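Long-range contacts in methanogen homoaconitase large subunit (PDB 4KP2), which supplies the iron-sulfur-binding large subunit of a hydro-lyase that interconverts (R)-homocitrate and homoisocitrate through cis-homoaconitate: residues A[177-183]-A[211-217]; A[401-407]-A[419-424]; A[338-343]-A[370-375]; A[191-195]-A[291-296]. All coordinates share one frame; numbering follows the deposited sequence.

Contact 1. Residues A[177-183]-A[211-217]; sequences RVDIVGK and EYGGEVV
Glu211 OE2 is held by two groups, Arg177 NH1 and the hydroxyl of Tyr280. The Arg177 NH1 to Glu211 OE2 distance is 2.8 Å, a salt bridge whose hydrogen bond is weak, its N-H...O angle being only 128°. Bent at chi2 (77°), Arg177 also presents its NE and NH2 side-on to Asp179, with Arg177 NE to Asp179 OD1 at 2.9 Å, so its guanidinium links two carboxylates. Over one face of that group lies Gly213, whose CA is 3.4 Å from Arg177 NH2; any side chain there would collide with the guanidinium, and glycine suits the spot. Beneath this network the strands pair in parallel through bonds from Val178 N to Glu211 O and from Ile180 N to Gly213 O. On the other face of the sheet Val178 lies beside Tyr212, and the CD1 end of Ile180 reaches the same ring and, at 3.8 Å, Val217 CG2. Past the strands, Val216 N at the start of helix 215-219 bonds Ile180 O at 3.1 Å. Branched Val and Ile suit this side, which helix 189-200 covers. Adjacent parallel strands joined through that helix form a beta-alpha-beta crossover.

Contact 2. Residues A[401-407]-A[419-424]; sequences LSTTNRN and IYLASP
The Tyr420 ring leads away from strand 399-402 and touches Val295, so Leu401 CD1 meets Tyr420 CB, at 3.6 Å, and not the ring. The other flat group, the Asn407 amide, has its CG anti to the backbone N (chi1 -166°), which puts it beside Ile419, with ND2 bonded to His300 O and Asn407 CB against Leu421 CD1 at 3.7 Å. Asn407 OD1 faces Ile419 O; these are two acceptors, so the placing of the amide oxygen is doubtful. Two backbone bonds join the parallel strands, Ser402 N to Tyr420 O at 2.7 Å, almost in line with the carbonyl, and Ala422 N to Ser402 O at 3.1 Å. Leu421 fills the bend of the chain after strand 399-402. Its CD2 sits 3.3 Å from Arg406 O and 3.6 Å from Thr404 OG1; the two methyls of a leucine spread to fill the inside of the bend, against Thr404, Asn407 CB and the chain between. Thr404 OG1 is bonded to Ser402 OG at 2.7 Å, a short side chain pair that ties the bend to the strand. The bend also approaches the probable iron-sulfur site: Thr404 and Asn405 lie near Cys386 and Cys323, predicted cluster ligands. Thr403 turns OG1 to Gly321 N and lays CG2 4.2 Å from Pro424 CD, at the start of helix 424-433. Strand 399-402 thus runs between strands 317-320 and 418-421, with helix 424-433 against Leu401 and Thr403 and strand 294-296 touching Leu421.

Contact 3. Residues A[338-343]-A[370-375]; sequences LKGREV and IFVKAG
A Schellman motif ends helix 367-374, and the carbonyl of Ala374 in its last turn is taken by Val343 of the loop that follows helix 328-338. Val343 N gives a nearly straight bond to Ala374 O, 3.0 Å long with an angle of 175° at the hydrogen, so a carbonyl at the helix end, where regular helix partners run out, still has a donor. Gly375 makes the turn possible: its phi of 107° is one that a side chain would strain, and its N bonds Val372 O weakly. Valine suits position 343 because its CG2 can lie against the same helix end. Further back, Ile370 covers the start of the loop. Its CG2 stands anti to the backbone N, which puts it 3.6 Å from Leu338 O, while CG1 carries CD1 to the aliphatic part of Lys339, 3.7 Å from Lys339 CD, leaving the ammonium group to lead away. Replacing Ile370 by alanine is likely to open a gap beside Leu338 and leave the methylenes of Lys339 without their apolar cover. Val372 and Lys373 pack on Leu360 of the second subunit, while Leu338 also reaches Leu349 and Val432. Small Ala374 lets the loop come close, its CB 3.6 Å from Arg341 O. Beside it, Leu338 CD2 approaches the Phe371 ring at its edge, in the ring plane, 3.5 Å from Phe371 CD1.

Contact 4. Residues A[191-195]-A[291-296]; sequences DIVLR and MEEQVA
Asp191 and Gln294 bring helix 191-195 and the weakly bonded strand 294-296 together, the two axes passing 7.9 Å apart at an angle of 59°. Asp191 OD1 accepts the backbone N-H of Gln294 through its anti lone pair, at 2.8 Å and an angle of 173°, while OD2 bonds Ser188 OG. With CG anti to its carbonyl carbon (chi1 -62°), the carboxylate is carried across to Gln294 N. One turn on, Leu194 spreads over the strand, its CB 3.9 Å from Gln294 CB and its CD2 4.1 Å from the CB of small Ala296. Arg195 and Met291 run antiparallel alongside each other, Met291 SD lying 3.6 Å from Arg195 CG and near the guanidinium plane; the charge itself is paired with Glu199. Gln294 folds back so that NE2 bonds Glu292 O at 2.6 Å from above the carbonyl plane. With an alanine at Asp191, Gln294 N would probably lose its acceptor and Ser188 OG its carboxylate partner, and the strand could shift on the helix. A buried carboxylate on the helix thus takes one donor from the strand and one from just before the helix; Glu293 lies near but is paired with Lys425 and Asn438, so these bonds probably offset the repulsion.

Along the chain contacts 1 and 4 interleave, because helix 189-200 of contact 4 lies between the two strands of contact 1; contact 3 follows, then contact 2. Contacts 1 and 4, with centres 15 Å apart, touch through Ile192, which packs on Ile180 and Val216. Contacts 4 and 2 touch as well, about 11 Å between centres, with Ala296 N probably bonded to Leu421 O. Contact 3 lies beyond them, its centre about 20 Å from that of contact 2, near the second subunit. The beta-alpha-beta unit of contact 1 is thus tied through helix 189-200 and strand 294-296 to the parallel sheet whose strand 399-402 leads to the loop near the predicted cluster cysteines.

Contact 1. Residues A[177-183]-A[211-217]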
loop_
_atom_site.group_PDB
_atom_site.type_symbol
_atom_site.label_atom_id
_atom_site.label_comp_id
_atom_site.label_asym_id
_atom_site.label_seq_id
_atom_site.Cartn_x
_atom_site.Cartn_y
_atom_site.Cartn_z
ATOM N N ARG A 177 -17.650 -34.036 -11.582
ATOM C CA ARG A 177 -18.682 -33.097 -11.996
ATOM C C ARG A 177 -19.397 -32.510 -10.787
ATOM O O ARG A 177 -19.845 -33.241 -9.905
ATOM C CB ARG A 177 -19.689 -33.795 -12.908
ATOM C CG ARG A 177 -20.962 -33.009 -13.152
ATOM C CD ARG A 177 -20.759 -31.887 -14.150
ATOM N NE ARG A 177 -22.008 -31.176 -14.402
ATOM C CZ ARG A 177 -22.199 -30.323 -15.402
ATOM N NH1 ARG A 177 -21.219 -30.069 -16.257
ATOM N NH2 ARG A 177 -23.374 -29.725 -15.550
ATOM N N VAL A 178 -19.496 -31.186 -10.750
ATOM C CA VAL A 178 -20.174 -30.502 -9.656
ATOM C C VAL A 178 -21.343 -29.672 -10.176
ATOM O O VAL A 178 -21.159 -28.555 -10.663
ATOM C CB VAL A 178 -19.208 -29.595 -8.870
ATOM C CG1 VAL A 178 -19.932 -28.927 -7.711
ATOM C CG2 VAL A 178 -18.023 -30.400 -8.362
ATOM N N ASP A 179 -22.544 -30.231 -10.080
ATOM C CA ASP A 179 -23.753 -29.514 -10.467
ATOM C C ASP A 179 -24.276 -28.684 -9.304
ATOM O O ASP A 179 -24.506 -29.203 -8.212
ATOM C CB ASP A 179 -24.837 -30.486 -10.943
ATOM C CG ASP A 179 -24.565 -31.031 -12.331
ATOM O OD1 ASP A 179 -23.940 -32.106 -12.436
ATOM O OD2 ASP A 179 -24.981 -30.385 -13.316
ATOM N N ILE A 180 -24.460 -27.391 -9.542
ATOM C CA ILE A 180 -24.981 -26.497 -8.519
ATOM C C ILE A 180 -26.356 -25.976 -8.919
ATOM O O ILE A 180 -26.484 -25.183 -9.851
ATOM C CB ILE A 180 -24.033 -25.313 -8.272
ATOM C CG1 ILE A 180 -22.612 -25.818 -8.016
ATOM C CG2 ILE A 180 -24.521 -24.476 -7.103
ATOM C CD1 ILE A 180 -21.610 -24.717 -7.767
ATOM N N VAL A 181 -27.384 -26.433 -8.212
ATOM C CA VAL A 181 -28.757 -26.056 -8.530
ATOM C C VAL A 181 -29.465 -25.450 -7.324
ATOM O O VAL A 181 -29.007 -25.588 -6.191
ATOM C CB VAL A 181 -29.570 -27.263 -9.032
ATOM C CG1 VAL A 181 -28.998 -27.778 -10.346
ATOM C CG2 VAL A 181 -29.588 -28.360 -7.982
ATOM N N GLY A 182 -30.587 -24.784 -7.578
ATOM C CA GLY A 182 -31.348 -24.134 -6.527
ATOM C C GLY A 182 -31.287 -22.623 -6.650
ATOM O O GLY A 182 -30.733 -22.097 -7.614
ATOM N N LYS A 183 -31.856 -21.923 -5.673
ATOM C CA LYS A 183 -31.856 -20.462 -5.690
ATOM C C LYS A 183 -31.683 -19.835 -4.310
ATOM O O LYS A 183 -32.348 -20.222 -3.347
ATOM C CB LYS A 183 -33.124 -19.924 -6.362
ATOM C CG LYS A 183 -33.054 -19.912 -7.879
ATOM C CD LYS A 183 -31.936 -19.001 -8.363
ATOM C CE LYS A 183 -31.521 -19.343 -9.785
ATOM N NZ LYS A 183 -30.935 -20.710 -9.867
ATOM N N GLU A 211 -15.495 -29.751 -12.706
ATOM C CA GLU A 211 -16.408 -29.245 -13.723
ATOM C C GLU A 211 -17.695 -28.726 -13.097
ATOM O O GLU A 211 -18.555 -29.505 -12.684
ATOM C CB GLU A 211 -16.724 -30.331 -14.753
ATOM C CG GLU A 211 -17.684 -29.890 -15.845
ATOM C CD GLU A 211 -17.861 -30.937 -16.927
ATOM O OE1 GLU A 211 -16.977 -31.809 -17.061
ATOM O OE2 GLU A 211 -18.886 -30.890 -17.640
ATOM N N TYR A 212 -17.820 -27.405 -13.025
ATOM C CA TYR A 212 -19.008 -26.786 -12.452
ATOM C C TYR A 212 -20.123 -26.667 -13.483
ATOM O O TYR A 212 -19.886 -26.292 -14.632
ATOM C CB TYR A 212 -18.681 -25.404 -11.886
ATOM C CG TYR A 212 -17.660 -25.411 -10.772
ATOM C CD1 TYR A 212 -18.028 -25.718 -9.467
ATOM C CD2 TYR A 212 -16.331 -25.099 -11.023
ATOM C CE1 TYR A 212 -17.098 -25.721 -8.445
ATOM C CE2 TYR A 212 -15.394 -25.099 -10.009
ATOM C CZ TYR A 212 -15.782 -25.409 -8.722
ATOM O OH TYR A 212 -14.846 -25.409 -7.714
ATOM N N GLY A 213 -21.341 -26.986 -13.062
ATOM C CA GLY A 213 -22.502 -26.878 -13.923
ATOM C C GLY A 213 -23.759 -26.634 -13.113
ATOM O O GLY A 213 -23.703 -26.498 -11.892
ATOM N N GLY A 214 -24.898 -26.579 -13.793
ATOM C CA GLY A 214 -26.165 -26.370 -13.122
ATOM C C GLY A 214 -26.734 -24.988 -13.368
ATOM O O GLY A 214 -26.077 -24.128 -13.955
ATOM N N GLU A 215 -27.962 -24.779 -12.908
ATOM C CA GLU A 215 -28.675 -23.525 -13.131
ATOM C C GLU A 215 -28.005 -22.337 -12.443
ATOM O O GLU A 215 -28.071 -21.210 -12.935
ATOM C CB GLU A 215 -30.129 -23.657 -12.669
ATOM C CG GLU A 215 -30.284 -24.106 -11.225
ATOM C CD GLU A 215 -31.711 -24.495 -10.887
ATOM O OE1 GLU A 215 -31.999 -24.726 -9.694
ATOM O OE2 GLU A 215 -32.541 -24.574 -11.816
ATOM N N VAL A 216 -27.361 -22.593 -11.309
ATOM C CA VAL A 216 -26.688 -21.537 -10.560
ATOM C C VAL A 216 -25.442 -21.051 -11.294
ATOM O O VAL A 216 -25.243 -19.850 -11.473
ATOM C CB VAL A 216 -26.301 -22.004 -9.146
ATOM C CG1 VAL A 216 -25.561 -20.901 -8.406
ATOM C CG2 VAL A 216 -27.537 -22.431 -8.373
ATOM N N VAL A 217 -24.608 -21.996 -11.717
ATOM C CA VAL A 217 -23.392 -21.674 -12.455
ATOM C C VAL A 217 -23.738 -21.034 -13.797
ATOM O O VAL A 217 -23.059 -20.112 -14.254
ATOM C CB VAL A 217 -22.527 -22.930 -12.688
ATOM C CG1 VAL A 217 -21.263 -22.577 -13.457
ATOM C CG2 VAL A 217 -22.177 -23.582 -11.361
#

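Contact 2. Residues A[401-407]-A[419-424]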
loop_
_atom_site.group_PDB
_atom_site.type_symbol
_atom_site.label_atom_id
_atom_site.label_comp_id
_atom_site.label_asym_id
_atom_site.label_seq_id
_atom_site.Cartn_x
_atom_site.Cartn_y
_atom_site.Cartn_z
ATOM N N LEU A 401 -9.826 -12.061 9.245
ATOM C CA LEU A 401 -10.888 -12.523 8.362
ATOM C C LEU A 401 -10.594 -12.055 6.943
ATOM O O LEU A 401 -10.633 -10.859 6.656
ATOM C CB LEU A 401 -12.245 -11.989 8.819
ATOM C CG LEU A 401 -13.432 -12.373 7.934
ATOM C CD1 LEU A 401 -13.624 -13.879 7.917
ATOM C CD2 LEU A 401 -14.698 -11.680 8.397
ATOM N N SER A 402 -10.300 -13.000 6.058
ATOM C CA SER A 402 -9.865 -12.660 4.708
ATOM C C SER A 402 -10.803 -13.177 3.623
ATOM O O SER A 402 -11.582 -14.104 3.845
ATOM C CB SER A 402 -8.450 -13.187 4.461
ATOM O OG SER A 402 -8.021 -12.885 3.147
ATOM N N THR A 403 -10.720 -12.564 2.447
ATOM C CA THR A 403 -11.481 -13.007 1.287
ATOM C C THR A 403 -10.588 -13.827 0.365
ATOM O O THR A 403 -10.945 -14.098 -0.780
ATOM C CB THR A 403 -12.065 -11.821 0.500
ATOM O OG1 THR A 403 -10.999 -10.987 0.030
ATOM C CG2 THR A 403 -12.996 -11.004 1.380
ATOM N N THR A 404 -9.423 -14.214 0.876
ATOM C CA THR A 404 -8.480 -15.032 0.123
ATOM C C THR A 404 -8.925 -16.489 0.053
ATOM O O THR A 404 -10.057 -16.824 0.402
ATOM C CB THR A 404 -7.064 -14.973 0.728
ATOM O OG1 THR A 404 -7.136 -15.200 2.141
ATOM C CG2 THR A 404 -6.428 -13.617 0.469
ATOM N N ASN A 405 -8.018 -17.353 -0.389
ATOM C CA ASN A 405 -8.333 -18.766 -0.565
ATOM C C ASN A 405 -7.504 -19.693 0.320
ATOM O O ASN A 405 -7.811 -20.881 0.439
ATOM C CB ASN A 405 -8.185 -19.163 -2.035
ATOM C CG ASN A 405 -6.944 -18.575 -2.676
ATOM O OD1 ASN A 405 -5.933 -18.352 -2.010
ATOM N ND2 ASN A 405 -7.018 -18.313 -3.974
ATOM N N ARG A 406 -6.457 -19.152 0.937
ATOM C CA ARG A 406 -5.621 -19.939 1.839
ATOM C C ARG A 406 -6.008 -19.729 3.299
ATOM O O ARG A 406 -6.455 -18.648 3.687
ATOM C CB ARG A 406 -4.139 -19.627 1.630
ATOM C CG ARG A 406 -3.421 -20.626 0.737
ATOM C CD ARG A 406 -3.706 -20.371 -0.732
ATOM N NE ARG A 406 -2.967 -19.215 -1.230
ATOM C CZ ARG A 406 -1.729 -19.274 -1.708
ATOM N NH1 ARG A 406 -1.089 -20.435 -1.753
ATOM N NH2 ARG A 406 -1.130 -18.173 -2.141
ATOM N N ASN A 407 -5.822 -20.767 4.106
ATOM C CA ASN A 407 -6.284 -20.761 5.486
ATOM C C ASN A 407 -5.279 -21.435 6.415
ATOM O O ASN A 407 -5.518 -21.586 7.614
ATOM C CB ASN A 407 -7.639 -21.468 5.570
ATOM C CG ASN A 407 -8.343 -21.227 6.886
ATOM O OD1 ASN A 407 -8.022 -20.286 7.608
ATOM N ND2 ASN A 407 -9.309 -22.079 7.206
ATOM N N ILE A 419 -6.620 -17.450 10.831
ATOM C CA ILE A 419 -7.231 -16.896 9.629
ATOM C C ILE A 419 -8.627 -17.474 9.414
ATOM O O ILE A 419 -8.846 -18.668 9.599
ATOM C CB ILE A 419 -6.376 -17.189 8.379
ATOM C CG1 ILE A 419 -4.949 -16.675 8.572
ATOM C CG2 ILE A 419 -6.999 -16.573 7.132
ATOM C CD1 ILE A 419 -4.044 -16.955 7.398
ATOM N N TYR A 420 -9.570 -16.619 9.033
ATOM C CA TYR A 420 -10.911 -17.065 8.676
ATOM C C TYR A 420 -11.248 -16.599 7.264
ATOM O O TYR A 420 -10.931 -15.471 6.882
ATOM C CB TYR A 420 -11.944 -16.529 9.668
ATOM C CG TYR A 420 -11.909 -17.187 11.029
ATOM C CD1 TYR A 420 -10.917 -16.876 11.948
ATOM C CD2 TYR A 420 -12.878 -18.111 11.399
ATOM C CE1 TYR A 420 -10.885 -17.471 13.195
ATOM C CE2 TYR A 420 -12.855 -18.711 12.645
ATOM C CZ TYR A 420 -11.855 -18.387 13.538
ATOM O OH TYR A 420 -11.822 -18.979 14.780
ATOM N N LEU A 421 -11.886 -17.469 6.489
ATOM C CA LEU A 421 -12.235 -17.150 5.108
ATOM C C LEU A 421 -13.731 -16.901 4.958
ATOM O O LEU A 421 -14.546 -17.674 5.459
ATOM C CB LEU A 421 -11.802 -18.280 4.173
ATOM C CG LEU A 421 -10.315 -18.629 4.163
ATOM C CD1 LEU A 421 -10.052 -19.801 3.234
ATOM C CD2 LEU A 421 -9.490 -17.421 3.753
ATOM N N ALA A 422 -14.086 -15.826 4.261
ATOM C CA ALA A 422 -15.488 -15.477 4.060
ATOM C C ALA A 422 -15.690 -14.598 2.829
ATOM O O ALA A 422 -14.759 -14.363 2.057
ATOM C CB ALA A 422 -16.047 -14.790 5.298
ATOM N N SER A 423 -16.918 -14.121 2.657
ATOM C CA SER A 423 -17.267 -13.267 1.528
ATOM C C SER A 423 -16.979 -11.806 1.866
ATOM O O SER A 423 -16.902 -11.450 3.042
ATOM C CB SER A 423 -18.745 -13.442 1.173
ATOM O OG SER A 423 -19.582 -12.971 2.214
ATOM N N PRO A 424 -16.804 -10.959 0.836
ATOM C CA PRO A 424 -16.598 -9.521 1.046
ATOM C C PRO A 424 -17.724 -8.898 1.864
ATOM O O PRO A 424 -17.482 -7.969 2.636
ATOM C CB PRO A 424 -16.622 -8.958 -0.373
ATOM C CG PRO A 424 -16.147 -10.072 -1.218
ATOM C CD PRO A 424 -16.676 -11.326 -0.586
#

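Contact 3. Residues A[338-343]-A[370-375]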
loop_
_atom_site.group_PDB
_atom_site.type_symbol
_atom_site.label_atom_id
_atom_site.label_comp_id
_atom_site.label_asym_id
_atom_site.label_seq_id
_atom_site.Cartn_x
_atom_site.Cartn_y
_atom_site.Cartn_z
ATOM N N LEU A 338 -20.325 -1.022 4.340
ATOM C CA LEU A 338 -19.326 -0.170 4.971
ATOM C C LEU A 338 -19.696 1.292 4.777
ATOM O O LEU A 338 -18.995 2.191 5.243
ATOM C CB LEU A 338 -17.948 -0.438 4.368
ATOM C CG LEU A 338 -16.765 -0.443 5.336
ATOM C CD1 LEU A 338 -16.777 -1.709 6.176
ATOM C CD2 LEU A 338 -15.461 -0.313 4.575
ATOM N N LYS A 339 -20.806 1.517 4.085
ATOM C CA LYS A 339 -21.253 2.860 3.748
ATOM C C LYS A 339 -21.797 3.587 4.971
ATOM O O LYS A 339 -22.741 3.126 5.612
ATOM C CB LYS A 339 -22.320 2.793 2.656
ATOM C CG LYS A 339 -22.339 3.983 1.715
ATOM C CD LYS A 339 -22.898 3.579 0.358
ATOM C CE LYS A 339 -24.242 2.873 0.497
ATOM N NZ LYS A 339 -24.727 2.338 -0.805
ATOM N N GLY A 340 -21.187 4.723 5.294
ATOM C CA GLY A 340 -21.636 5.545 6.402
ATOM C C GLY A 340 -21.045 5.147 7.738
ATOM O O GLY A 340 -20.963 5.963 8.654
ATOM N N ARG A 341 -20.630 3.890 7.852
ATOM C CA ARG A 341 -20.092 3.375 9.104
ATOM C C ARG A 341 -18.577 3.533 9.175
ATOM O O ARG A 341 -17.937 3.943 8.207
ATOM C CB ARG A 341 -20.465 1.902 9.275
ATOM C CG ARG A 341 -21.958 1.633 9.250
ATOM C CD ARG A 341 -22.646 2.217 10.473
ATOM N NE ARG A 341 -22.151 1.621 11.712
ATOM C CZ ARG A 341 -22.635 0.506 12.250
ATOM N NH1 ARG A 341 -23.626 -0.141 11.656
ATOM N NH2 ARG A 341 -22.124 0.037 13.381
ATOM N N GLU A 342 -18.011 3.204 10.332
ATOM C CA GLU A 342 -16.568 3.220 10.516
ATOM C C GLU A 342 -16.102 1.847 10.979
ATOM O O GLU A 342 -16.863 1.101 11.595
ATOM C CB GLU A 342 -16.165 4.278 11.543
ATOM C CG GLU A 342 -16.603 5.689 11.194
ATOM C CD GLU A 342 -16.191 6.702 12.244
ATOM O OE1 GLU A 342 -15.297 6.387 13.059
ATOM O OE2 GLU A 342 -16.765 7.812 12.256
ATOM N N VAL A 343 -14.851 1.516 10.680
ATOM C CA VAL A 343 -14.286 0.239 11.093
ATOM C C VAL A 343 -14.105 0.214 12.606
ATOM O O VAL A 343 -13.631 1.185 13.195
ATOM C CB VAL A 343 -12.936 -0.031 10.402
ATOM C CG1 VAL A 343 -12.382 -1.384 10.819
ATOM C CG2 VAL A 343 -13.094 0.036 8.893
ATOM N N ILE A 370 -15.438 5.573 0.283
ATOM C CA ILE A 370 -16.167 4.935 1.372
ATOM C C ILE A 370 -15.235 4.098 2.244
ATOM O O ILE A 370 -15.370 4.071 3.467
ATOM C CB ILE A 370 -17.303 4.045 0.833
ATOM C CG1 ILE A 370 -18.231 4.858 -0.072
ATOM C CG2 ILE A 370 -18.086 3.421 1.977
ATOM C CD1 ILE A 370 -19.363 4.056 -0.664
ATOM N N PHE A 371 -14.288 3.419 1.605
ATOM C CA PHE A 371 -13.304 2.616 2.320
ATOM C C PHE A 371 -12.414 3.488 3.197
ATOM O O PHE A 371 -12.224 3.205 4.380
ATOM C CB PHE A 371 -12.443 1.817 1.338
ATOM C CG PHE A 371 -13.180 0.704 0.652
ATOM C CD1 PHE A 371 -14.130 -0.039 1.334
ATOM C CD2 PHE A 371 -12.924 0.402 -0.674
ATOM C CE1 PHE A 371 -14.809 -1.065 0.707
ATOM C CE2 PHE A 371 -13.600 -0.624 -1.308
ATOM C CZ PHE A 371 -14.545 -1.358 -0.618
ATOM N N VAL A 372 -11.871 4.549 2.609
ATOM C CA VAL A 372 -10.969 5.447 3.322
ATOM C C VAL A 372 -11.688 6.187 4.447
ATOM O O VAL A 372 -11.131 6.377 5.529
ATOM C CB VAL A 372 -10.310 6.467 2.369
ATOM C CG1 VAL A 372 -9.287 7.307 3.116
ATOM C CG2 VAL A 372 -9.653 5.751 1.202
ATOM N N LYS A 373 -12.926 6.601 4.188
ATOM C CA LYS A 373 -13.744 7.254 5.208
ATOM C C LYS A 373 -13.965 6.324 6.393
ATOM O O LYS A 373 -13.924 6.750 7.548
ATOM C CB LYS A 373 -15.094 7.681 4.631
ATOM C CG LYS A 373 -15.033 8.896 3.721
ATOM C CD LYS A 373 -16.360 9.100 3.009
ATOM C CE LYS A 373 -16.277 10.226 1.989
ATOM N NZ LYS A 373 -15.996 11.539 2.633
ATOM N N ALA A 374 -14.193 5.049 6.098
ATOM C CA ALA A 374 -14.402 4.049 7.137
ATOM C C ALA A 374 -13.108 3.772 7.893
ATOM O O ALA A 374 -13.133 3.310 9.033
ATOM C CB ALA A 374 -14.955 2.768 6.538
ATOM N N GLY A 375 -11.977 4.051 7.252
ATOM C CA GLY A 375 -10.684 3.895 7.892
ATOM C C GLY A 375 -9.899 2.700 7.393
ATOM O O GLY A 375 -9.030 2.180 8.093
#

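Contact 4. Residues A[191-195]-A[291-296]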
loop_
_atom_site.group_PDB
_atom_site.type_symbol
_atom_site.label_atom_id
_atom_site.label_comp_id
_atom_site.label_asym_id
_atom_site.label_seq_id
_atom_site.Cartn_x
_atom_site.Cartn_y
_atom_site.Cartn_z
ATOM N N ASP A 191 -19.489 -18.033 -0.896
ATOM C CA ASP A 191 -20.267 -18.883 -0.003
ATOM C C ASP A 191 -20.573 -20.214 -0.681
ATOM O O ASP A 191 -20.645 -21.254 -0.029
ATOM C CB ASP A 191 -21.573 -18.196 0.400
ATOM C CG ASP A 191 -21.343 -16.912 1.171
ATOM O OD1 ASP A 191 -21.061 -16.989 2.386
ATOM O OD2 ASP A 191 -21.453 -15.825 0.563
ATOM N N ILE A 192 -20.752 -20.169 -1.996
ATOM C CA ILE A 192 -21.061 -21.362 -2.772
ATOM C C ILE A 192 -19.844 -22.269 -2.916
ATOM O O ILE A 192 -19.924 -23.471 -2.663
ATOM C CB ILE A 192 -21.595 -20.993 -4.165
ATOM C CG1 ILE A 192 -22.917 -20.238 -4.036
ATOM C CG2 ILE A 192 -21.782 -22.238 -5.013
ATOM C CD1 ILE A 192 -23.405 -19.633 -5.329
ATOM N N VAL A 193 -18.715 -21.690 -3.317
ATOM C CA VAL A 193 -17.499 -22.468 -3.530
ATOM C C VAL A 193 -16.951 -23.021 -2.214
ATOM O O VAL A 193 -16.297 -24.065 -2.196
ATOM C CB VAL A 193 -16.415 -21.655 -4.279
ATOM C CG1 VAL A 193 -15.833 -20.570 -3.387
ATOM C CG2 VAL A 193 -15.321 -22.577 -4.794
ATOM N N LEU A 194 -17.232 -22.330 -1.114
ATOM C CA LEU A 194 -16.848 -22.820 0.203
ATOM C C LEU A 194 -17.691 -24.031 0.582
ATOM O O LEU A 194 -17.236 -24.912 1.305
ATOM C CB LEU A 194 -16.992 -21.725 1.261
ATOM C CG LEU A 194 -15.847 -20.718 1.374
ATOM C CD1 LEU A 194 -16.160 -19.676 2.435
ATOM C CD2 LEU A 194 -14.542 -21.432 1.690
ATOM N N ARG A 195 -18.924 -24.068 0.089
ATOM C CA ARG A 195 -19.806 -25.200 0.346
ATOM C C ARG A 195 -19.339 -26.411 -0.452
ATOM O O ARG A 195 -19.511 -27.555 -0.031
ATOM C CB ARG A 195 -21.246 -24.853 -0.025
ATOM C CG ARG A 195 -22.260 -25.897 0.406
ATOM C CD ARG A 195 -22.319 -25.999 1.921
ATOM N NE ARG A 195 -23.247 -27.033 2.366
ATOM C CZ ARG A 195 -22.909 -28.302 2.563
ATOM N NH1 ARG A 195 -21.660 -28.696 2.352
ATOM N NH2 ARG A 195 -23.818 -29.177 2.970
ATOM N N MET A 291 -29.560 -22.547 2.355
ATOM C CA MET A 291 -28.201 -22.622 2.872
ATOM C C MET A 291 -27.787 -21.308 3.522
ATOM O O MET A 291 -28.059 -20.231 2.993
ATOM C CB MET A 291 -27.226 -22.973 1.748
ATOM C CG MET A 291 -25.781 -23.115 2.197
ATOM S SD MET A 291 -24.633 -23.220 0.813
ATOM C CE MET A 291 -24.846 -21.601 0.075
ATOM N N GLU A 292 -27.128 -21.402 4.672
ATOM C CA GLU A 292 -26.603 -20.223 5.349
ATOM C C GLU A 292 -25.322 -19.757 4.672
ATOM O O GLU A 292 -24.778 -20.448 3.810
ATOM C CB GLU A 292 -26.321 -20.523 6.822
ATOM C CG GLU A 292 -27.539 -20.937 7.628
ATOM C CD GLU A 292 -27.240 -21.053 9.112
ATOM O OE1 GLU A 292 -27.213 -22.189 9.630
ATOM O OE2 GLU A 292 -27.030 -20.006 9.760
ATOM N N GLU A 293 -24.843 -18.582 5.065
ATOM C CA GLU A 293 -23.577 -18.069 4.558
ATOM C C GLU A 293 -22.409 -18.840 5.165
ATOM O O GLU A 293 -22.525 -19.405 6.252
ATOM C CB GLU A 293 -23.456 -16.569 4.829
ATOM C CG GLU A 293 -24.217 -15.710 3.832
ATOM C CD GLU A 293 -24.764 -14.442 4.450
ATOM O OE1 GLU A 293 -25.718 -14.539 5.249
ATOM O OE2 GLU A 293 -24.242 -13.351 4.138
ATOM N N GLN A 294 -21.282 -18.861 4.460
ATOM C CA GLN A 294 -20.185 -19.755 4.816
ATOM C C GLN A 294 -18.906 -19.032 5.245
ATOM O O GLN A 294 -18.421 -18.138 4.551
ATOM C CB GLN A 294 -19.887 -20.699 3.648
ATOM C CG GLN A 294 -21.108 -21.444 3.123
ATOM C CD GLN A 294 -21.710 -22.388 4.145
ATOM O OE1 GLN A 294 -21.154 -23.449 4.434
ATOM N NE2 GLN A 294 -22.856 -22.007 4.698
ATOM N N VAL A 295 -18.370 -19.433 6.395
ATOM C CA VAL A 295 -17.092 -18.929 6.890
ATOM C C VAL A 295 -16.148 -20.074 7.266
ATOM O O VAL A 295 -16.442 -20.858 8.170
ATOM C CB VAL A 295 -17.282 -18.024 8.121
ATOM C CG1 VAL A 295 -15.933 -17.659 8.727
ATOM C CG2 VAL A 295 -18.066 -16.776 7.748
ATOM N N ALA A 296 -15.013 -20.162 6.577
ATOM C CA ALA A 296 -14.046 -21.229 6.823
ATOM C C ALA A 296 -13.171 -20.948 8.043
ATOM O O ALA A 296 -12.613 -19.860 8.179
ATOM C CB ALA A 296 -13.183 -21.460 5.592
#